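Local coordinates for protein thiamine-monophosphate kinase (Aquifex aeolicus, PDB 1VQV) that probably catalyses the ATP-dependent phosphorylation of thiamine monophosphate to thiamine diphosphate, the active form of vitamin B1, at residues N238-K241 and M242-K246. Numbering follows the deposited sequence.
Sequences NELK and MYCEK. With PO4 (phosphate ion), chain E.
The backbone N of Y243 reaches back to the carbonyl O of E239 over 2.6 Å. Two more i-to-i+4 bonds follow along the same turn: C244 N to L240 O and E245 N to K241 O, both 2.9 Å. Around these helical bonds the side chains sort into a packed flank and a more open one. On the packed flank L240, its CG anti to the backbone N (chi1 177°), brings CD1 to 4.1 Å from C244 SG and 4.4 Å from Y243 CD2; one methyl thus lies near both Y243 and C244, three and four residues on. The Y243 ring leans obliquely to that methyl and carries its hydroxyl away to a hydrogen bond with E165, while A162 packs against both L240 and Y243. Y254, from helix 251-256, touches the same two residues, and F177 and L181 of helix 176-186 meet the tyrosine as well. Further round the helix, M242, a selenomethionine, runs beside E239 in the same direction; its chain bends at the last torsion (chi3 -102°), and CE lies 3.6 Å from N238 CB and 3.8 Å from E239 CB. At the N-terminal end the backbone N of N238 makes a weak 3.5 Å hydrogen bond to O1 of a phosphate ion, probably from the crystallisation liquor. S237, just ahead of the first turn, accepts the amide hydrogen of L240 on its OG, which is also hydrogen-bonded to E239 OE2. Together these residues form the whole of a short amphipathic alpha-helix, 238-246, whose apolar face packs among helices 159-168, 176-186 and 251-256, away from the nucleotide and magnesium sites.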
loop_
_atom_site.group_PDB
_atom_site.type_symbol
_atom_site.label_atom_id
_atom_site.label_comp_id
_atom_site.label_asym_id
_atom_site.label_seq_id
_atom_site.Cartn_x
_atom_site.Cartn_y
_atom_site.Cartn_z
ATOM N N ASN B 238 -13.565 -29.065 -16.111
ATOM C CA ASN B 238 -13.469 -29.740 -17.399
ATOM C C ASN B 238 -12.231 -29.379 -18.227
ATOM O O ASN B 238 -11.631 -30.258 -18.848
ATOM C CB ASN B 238 -14.748 -29.485 -18.204
ATOM C CG ASN B 238 -15.915 -30.366 -17.743
ATOM O OD1 ASN B 238 -16.472 -30.191 -16.640
ATOM N ND2 ASN B 238 -16.282 -31.330 -18.583
ATOM N N GLU B 239 -11.844 -28.106 -18.247
ATOM C CA GLU B 239 -10.664 -27.714 -19.004
ATOM C C GLU B 239 -9.363 -28.147 -18.317
ATOM O O GLU B 239 -8.358 -28.395 -18.987
ATOM C CB GLU B 239 -10.676 -26.207 -19.288
ATOM C CG GLU B 239 -11.471 -25.351 -18.316
ATOM C CD GLU B 239 -12.970 -25.550 -18.430
ATOM O OE1 GLU B 239 -13.544 -25.336 -19.523
ATOM O OE2 GLU B 239 -13.579 -25.912 -17.407
ATOM N N LEU B 240 -9.385 -28.262 -16.988
ATOM C CA LEU B 240 -8.199 -28.714 -16.277
ATOM C C LEU B 240 -8.028 -30.191 -16.618
ATOM O O LEU B 240 -6.909 -30.691 -16.779
ATOM C CB LEU B 240 -8.329 -28.547 -14.763
ATOM C CG LEU B 240 -7.101 -29.094 -14.011
ATOM C CD1 LEU B 240 -5.861 -28.409 -14.518
ATOM C CD2 LEU B 240 -7.239 -28.873 -12.522
ATOM N N LYS B 241 -9.148 -30.893 -16.740
ATOM C CA LYS B 241 -9.089 -32.306 -17.091
ATOM C C LYS B 241 -8.473 -32.443 -18.481
ATOM O O LYS B 241 -7.510 -33.191 -18.682
ATOM C CB LYS B 241 -10.486 -32.919 -17.077
ATOM C CG LYS B 241 -10.977 -33.171 -15.690
ATOM C CD LYS B 241 -12.394 -33.653 -15.716
ATOM C CE LYS B 241 -12.866 -34.014 -14.322
ATOM N NZ LYS B 241 -14.256 -34.490 -14.441
HETATM N N MSE B 242 -9.043 -31.699 -19.424
HETATM C CA MSE B 242 -8.594 -31.684 -20.811
HETATM C C MSE B 242 -7.133 -31.241 -20.896
HETATM O O MSE B 242 -6.308 -31.899 -21.537
HETATM C CB MSE B 242 -9.494 -30.752 -21.618
HETATM C CG MSE B 242 -10.975 -31.091 -21.472
HETATM SE SE MSE B 242 -12.171 -29.972 -22.541
HETATM C CE MSE B 242 -12.861 -28.744 -21.175
ATOM N N TYR B 243 -6.812 -30.133 -20.236
ATOM C CA TYR B 243 -5.450 -29.630 -20.221
ATOM C C TYR B 243 -4.511 -30.757 -19.804
ATOM O O TYR B 243 -3.457 -30.971 -20.405
ATOM C CB TYR B 243 -5.312 -28.498 -19.214
ATOM C CG TYR B 243 -3.881 -28.093 -19.015
ATOM C CD1 TYR B 243 -3.260 -27.201 -19.897
ATOM C CD2 TYR B 243 -3.117 -28.654 -17.990
ATOM C CE1 TYR B 243 -1.918 -26.881 -19.764
ATOM C CE2 TYR B 243 -1.767 -28.339 -17.850
ATOM C CZ TYR B 243 -1.180 -27.451 -18.742
ATOM O OH TYR B 243 0.143 -27.130 -18.614
ATOM N N CYS B 244 -4.895 -31.458 -18.742
ATOM C CA CYS B 244 -4.106 -32.568 -18.219
ATOM C C CYS B 244 -3.921 -33.678 -19.244
ATOM O O CYS B 244 -2.796 -34.062 -19.553
ATOM C CB CYS B 244 -4.767 -33.129 -16.964
ATOM S SG CYS B 244 -4.424 -32.144 -15.510
ATOM N N GLU B 245 -5.026 -34.193 -19.765
ATOM C CA GLU B 245 -4.954 -35.250 -20.753
ATOM C C GLU B 245 -4.053 -34.789 -21.894
ATOM O O GLU B 245 -3.097 -35.475 -22.255
ATOM C CB GLU B 245 -6.361 -35.590 -21.282
ATOM C CG GLU B 245 -6.427 -36.780 -22.262
ATOM C CD GLU B 245 -5.644 -38.014 -21.770
ATOM O OE1 GLU B 245 -4.388 -37.933 -21.690
ATOM O OE2 GLU B 245 -6.270 -39.065 -21.460
ATOM N N LYS B 246 -4.330 -33.609 -22.437
ATOM C CA LYS B 246 -3.544 -33.102 -23.547
ATOM C C LYS B 246 -2.069 -32.945 -23.279
ATOM O O LYS B 246 -1.266 -33.226 -24.160
ATOM C CB LYS B 246 -4.089 -31.773 -24.044
ATOM C CG LYS B 246 -3.249 -31.165 -25.166
ATOM C CD LYS B 246 -4.011 -30.048 -25.826
ATOM C CE LYS B 246 -3.252 -29.367 -26.926
ATOM N NZ LYS B 246 -4.240 -28.502 -27.632
HETATM P P PO4 E . -16.518 -26.156 -15.522
HETATM O O1 PO4 E . -16.661 -27.625 -15.612
HETATM O O2 PO4 E . -17.072 -25.685 -14.235
HETATM O O3 PO4 E . -15.094 -25.794 -15.600
HETATM O O4 PO4 E . -17.247 -25.520 -16.645
#